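Local coordinates for FdhC (PDB 5KTD), which probably transfers a 3-hydroxybutanoyl group from coenzyme A to the amino group of a dTDP-linked amino sugar, at residues H129-K134 against N157-F162. Sequence-based numbering, arbitrary orientation.
With QUH ([[(2~{R},3~{S},5~{R})-5-[5-methyl-2,4-bis(oxidanylidene)pyrimidin-1-yl]-3-oxidanyl-oxolan-2-yl]methoxy-oxidanyl-phosphoryl] [(2~{R},3~{R},4~{S},5~{S},6~{R})-6-methyl-3,5-bis(oxidanyl)-4-[[(3~{R})-3-oxidanylbutanoyl]amino]oxan-2-yl] hydrogen phosphate), chain C.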
loop_
_atom_site.group_PDB
_atom_site.type_symbol
_atom_site.label_atom_id
_atom_site.label_comp_id
_atom_site.label_asym_id
_atom_site.label_seq_id
_atom_site.Cartn_x
_atom_site.Cartn_y
_atom_site.Cartn_z
ATOM N N HIS A 129 -2.522 -10.043 4.927
ATOM C CA HIS A 129 -1.931 -11.069 4.056
ATOM C C HIS A 129 -1.514 -10.428 2.743
ATOM O O HIS A 129 -2.167 -9.555 2.260
ATOM C CB HIS A 129 -2.907 -12.212 3.723
ATOM C CG HIS A 129 -3.434 -12.969 4.923
ATOM N ND1 HIS A 129 -4.543 -13.787 4.825
ATOM C CD2 HIS A 129 -3.047 -13.023 6.229
ATOM C CE1 HIS A 129 -4.786 -14.341 6.008
ATOM N NE2 HIS A 129 -3.890 -13.906 6.868
ATOM N N PHE A 130 -0.391 -10.872 2.179
ATOM C CA PHE A 130 0.003 -10.432 0.871
ATOM C C PHE A 130 1.035 -11.398 0.295
ATOM O O PHE A 130 1.590 -12.227 1.002
ATOM C CB PHE A 130 0.579 -8.988 0.902
ATOM C CG PHE A 130 1.745 -8.825 1.798
ATOM C CD1 PHE A 130 1.579 -8.473 3.123
ATOM C CD2 PHE A 130 3.031 -9.059 1.315
ATOM C CE1 PHE A 130 2.683 -8.293 3.945
ATOM C CE2 PHE A 130 4.141 -8.884 2.148
ATOM C CZ PHE A 130 3.960 -8.509 3.438
ATOM N N GLU A 131 1.310 -11.237 -0.978
ATOM C CA GLU A 131 2.266 -12.058 -1.659
ATOM C C GLU A 131 3.101 -11.211 -2.583
ATOM O O GLU A 131 2.710 -10.113 -2.925
ATOM C CB GLU A 131 1.557 -13.165 -2.451
ATOM C CG GLU A 131 0.704 -12.759 -3.627
ATOM C CD GLU A 131 -0.756 -12.647 -3.319
ATOM O OE1 GLU A 131 -1.454 -11.840 -3.932
ATOM O OE2 GLU A 131 -1.239 -13.379 -2.479
ATOM N N VAL A 132 4.240 -11.758 -2.986
ATOM C CA VAL A 132 5.217 -11.064 -3.792
ATOM C C VAL A 132 5.771 -12.105 -4.733
ATOM O O VAL A 132 6.102 -13.204 -4.290
ATOM C CB VAL A 132 6.368 -10.580 -2.913
ATOM C CG1 VAL A 132 7.476 -9.914 -3.732
ATOM C CG2 VAL A 132 5.841 -9.667 -1.770
ATOM N N MET A 133 5.863 -11.783 -6.018
ATOM C CA MET A 133 6.456 -12.719 -6.991
ATOM C C MET A 133 7.854 -13.119 -6.689
ATOM O O MET A 133 8.671 -12.299 -6.357
ATOM C CB MET A 133 6.430 -12.162 -8.414
ATOM C CG MET A 133 5.011 -12.210 -8.985
ATOM S SD MET A 133 4.914 -12.060 -10.780
ATOM C CE MET A 133 5.559 -13.666 -11.277
ATOM N N LYS A 134 8.158 -14.398 -6.867
ATOM C CA LYS A 134 9.558 -14.826 -6.814
ATOM C C LYS A 134 10.255 -14.067 -7.948
ATOM O O LYS A 134 9.688 -13.938 -8.999
ATOM C CB LYS A 134 9.641 -16.321 -7.017
ATOM C CG LYS A 134 9.037 -17.135 -5.877
ATOM C CD LYS A 134 9.230 -18.612 -6.140
ATOM C CE LYS A 134 9.477 -19.421 -4.891
ATOM N NZ LYS A 134 8.908 -20.806 -5.057
ATOM N N ASN A 157 4.851 -17.221 -6.383
ATOM C CA ASN A 157 4.864 -16.281 -5.242
ATOM C C ASN A 157 5.483 -16.796 -3.983
ATOM O O ASN A 157 5.532 -18.031 -3.770
ATOM C CB ASN A 157 3.411 -15.965 -4.869
ATOM C CG ASN A 157 2.679 -15.294 -5.982
ATOM O OD1 ASN A 157 3.277 -14.495 -6.703
ATOM N ND2 ASN A 157 1.420 -15.607 -6.161
ATOM N N ILE A 158 5.962 -15.862 -3.167
ATOM C CA ILE A 158 6.085 -16.057 -1.740
ATOM C C ILE A 158 4.949 -15.352 -1.026
ATOM O O ILE A 158 4.600 -14.211 -1.380
ATOM C CB ILE A 158 7.410 -15.676 -1.190
ATOM C CG1 ILE A 158 8.490 -16.545 -1.849
ATOM C CG2 ILE A 158 7.383 -15.878 0.338
ATOM C CD1 ILE A 158 9.890 -16.352 -1.305
ATOM N N TYR A 159 4.317 -16.083 -0.074
ATOM C CA TYR A 159 3.119 -15.597 0.676
ATOM C C TYR A 159 3.544 -15.175 2.056
ATOM O O TYR A 159 4.347 -15.875 2.718
ATOM C CB TYR A 159 2.036 -16.662 0.765
ATOM C CG TYR A 159 1.526 -16.992 -0.577
ATOM C CD1 TYR A 159 0.552 -16.225 -1.140
ATOM C CD2 TYR A 159 2.103 -18.020 -1.345
ATOM C CE1 TYR A 159 0.103 -16.463 -2.410
ATOM C CE2 TYR A 159 1.647 -18.276 -2.625
ATOM C CZ TYR A 159 0.670 -17.509 -3.154
ATOM O OH TYR A 159 0.177 -17.686 -4.420
ATOM N N TYR A 160 3.051 -14.013 2.473
ATOM C CA TYR A 160 3.423 -13.478 3.771
ATOM C C TYR A 160 2.208 -13.163 4.601
ATOM O O TYR A 160 1.133 -12.899 4.074
ATOM C CB TYR A 160 4.216 -12.170 3.632
ATOM C CG TYR A 160 5.532 -12.312 2.907
ATOM C CD1 TYR A 160 5.596 -12.240 1.497
ATOM C CD2 TYR A 160 6.709 -12.469 3.622
ATOM C CE1 TYR A 160 6.806 -12.396 0.841
ATOM C CE2 TYR A 160 7.926 -12.569 2.961
ATOM C CZ TYR A 160 7.964 -12.564 1.583
ATOM O OH TYR A 160 9.188 -12.671 0.988
ATOM N N ILE A 161 2.445 -13.082 5.891
ATOM C CA ILE A 161 1.558 -12.342 6.784
ATOM C C ILE A 161 2.331 -11.316 7.620
ATOM O O ILE A 161 3.544 -11.451 7.885
ATOM C CB ILE A 161 0.641 -13.189 7.726
ATOM C CG1 ILE A 161 1.314 -13.563 9.023
ATOM C CG2 ILE A 161 0.020 -14.409 7.025
ATOM C CD1 ILE A 161 2.399 -14.587 8.891
ATOM N N PHE A 162 1.573 -10.303 8.042
ATOM C CA PHE A 162 2.085 -9.215 8.884
ATOM C C PHE A 162 1.116 -9.034 10.056
ATOM O O PHE A 162 -0.065 -8.765 9.855
ATOM C CB PHE A 162 2.232 -7.936 8.075
ATOM C CG PHE A 162 3.061 -6.878 8.780
ATOM C CD1 PHE A 162 2.488 -6.013 9.699
ATOM C CD2 PHE A 162 4.418 -6.774 8.539
ATOM C CE1 PHE A 162 3.253 -5.065 10.367
ATOM C CE2 PHE A 162 5.186 -5.835 9.226
ATOM C CZ PHE A 162 4.595 -4.977 10.143
HETATM O O1 QUH C . 1.506 -5.532 -4.354
HETATM C C1 QUH C . 1.460 -6.635 -3.789
HETATM C C2 QUH C . 1.787 -6.868 -2.350
HETATM C C3 QUH C . 2.620 -5.756 -1.773
HETATM O O2 QUH C . 4.018 -6.018 -1.967
HETATM C C4 QUH C . 2.458 -5.609 -0.283
HETATM N N1 QUH C . 1.063 -7.787 -4.448
HETATM C C5 QUH C . 0.461 -7.756 -5.783
HETATM C C6 QUH C . 0.988 -8.916 -6.631
HETATM O O3 QUH C . 2.429 -8.810 -6.694
HETATM C C7 QUH C . 0.362 -8.791 -8.015
HETATM C C8 QUH C . 0.839 -9.860 -8.993
HETATM O O4 QUH C . -1.076 -8.863 -7.912
HETATM C C9 QUH C . -1.025 -7.970 -5.695
HETATM O O5 QUH C . -1.661 -7.056 -4.825
HETATM C C10 QUH C . -1.668 -7.902 -7.039
HETATM O O6 QUH C . -1.537 -6.578 -7.529
HETATM P P1 QUH C . -2.411 -6.114 -8.722
HETATM O O7 QUH C . -1.887 -6.560 -10.097
HETATM O O8 QUH C . -2.519 -4.569 -8.528
HETATM O O9 QUH C . -3.980 -6.433 -8.562
HETATM P P2 QUH C . -4.775 -7.807 -8.823
HETATM O O10 QUH C . -5.542 -8.234 -7.667
HETATM O O11 QUH C . -3.850 -8.908 -9.325
HETATM O O12 QUH C . -5.827 -7.371 -9.910
HETATM C C11 QUH C . -7.021 -8.069 -10.207
HETATM C C12 QUH C . -7.312 -7.753 -11.665
HETATM C C13 QUH C . -6.083 -7.954 -12.567
HETATM O O13 QUH C . -6.524 -8.426 -13.859
HETATM C C14 QUH C . -5.523 -6.560 -12.821
HETATM C C15 QUH C . -6.786 -5.727 -12.775
HETATM O O14 QUH C . -7.702 -6.385 -11.844
HETATM N N2 QUH C . -6.652 -4.356 -12.308
HETATM C C16 QUH C . -6.262 -4.116 -11.019
HETATM C C17 QUH C . -6.194 -2.797 -10.525
HETATM C C18 QUH C . -5.788 -2.469 -9.105
HETATM C C19 QUH C . -6.508 -1.757 -11.461
HETATM O O15 QUH C . -6.469 -0.523 -11.101
HETATM N N3 QUH C . -6.883 -2.019 -12.713
HETATM C C20 QUH C . -6.964 -3.282 -13.126
HETATM O O16 QUH C . -7.353 -3.442 -14.373
#
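F130 sets its CG between its own backbone N and carbonyl carbon (chi1 58°), while Y160, its hydrogen-bonded partner, holds CG anti to the carbonyl carbon (chi1 -62°). With these torsions the two rings lie on the same face of the sheet, near parallel (18°) but slid apart, so that they barely overlap, their centroids separated by 5.4 Å. The F130 ring is drawn over the root of Y160: Y160 CB lies over the F130 face, offset toward the rim and 3.6 Å from F130 CE2, a CH-pi contact. Beyond them, V132 CG2 meets Y160 CE1 at 3.9 Å.

Paired N-H and C=O groups of F130 with Y160 and of V132 with I158 fix this antiparallel register. The bond from Y160 N to F130 O is short, 2.7 Å; its counterpart, F130 N to Y160 O, is longer at 3.2 Å.

On the other face, E131 runs alongside Y159, with E131 OE2 at the ring edge, 3.4 Å from Y159 CE1. E131 O accepts a 3.2 Å hydrogen bond from amide N1 of the bound sugar nucleotide, the nitrogen carrying the hydroxybutanoyl group. E131 and V132 both touch coenzyme A. Strand 127-133 thus borders the probable acyl-transfer site, consistent with GNAT folds, whose cofactor binds between two parallel central strands, here 91-99 and 127-133.

Helix 137-146 covers V132 and I158, its H140 hydrogen-bonding the Y160 hydroxyl, while Y116 of helix 107-122 packs against F130 and F162. Within the sheet, strand 127-133 lies between parallel strand 91-99 and antiparallel strand 157-163, which strand 149-153 flanks in turn.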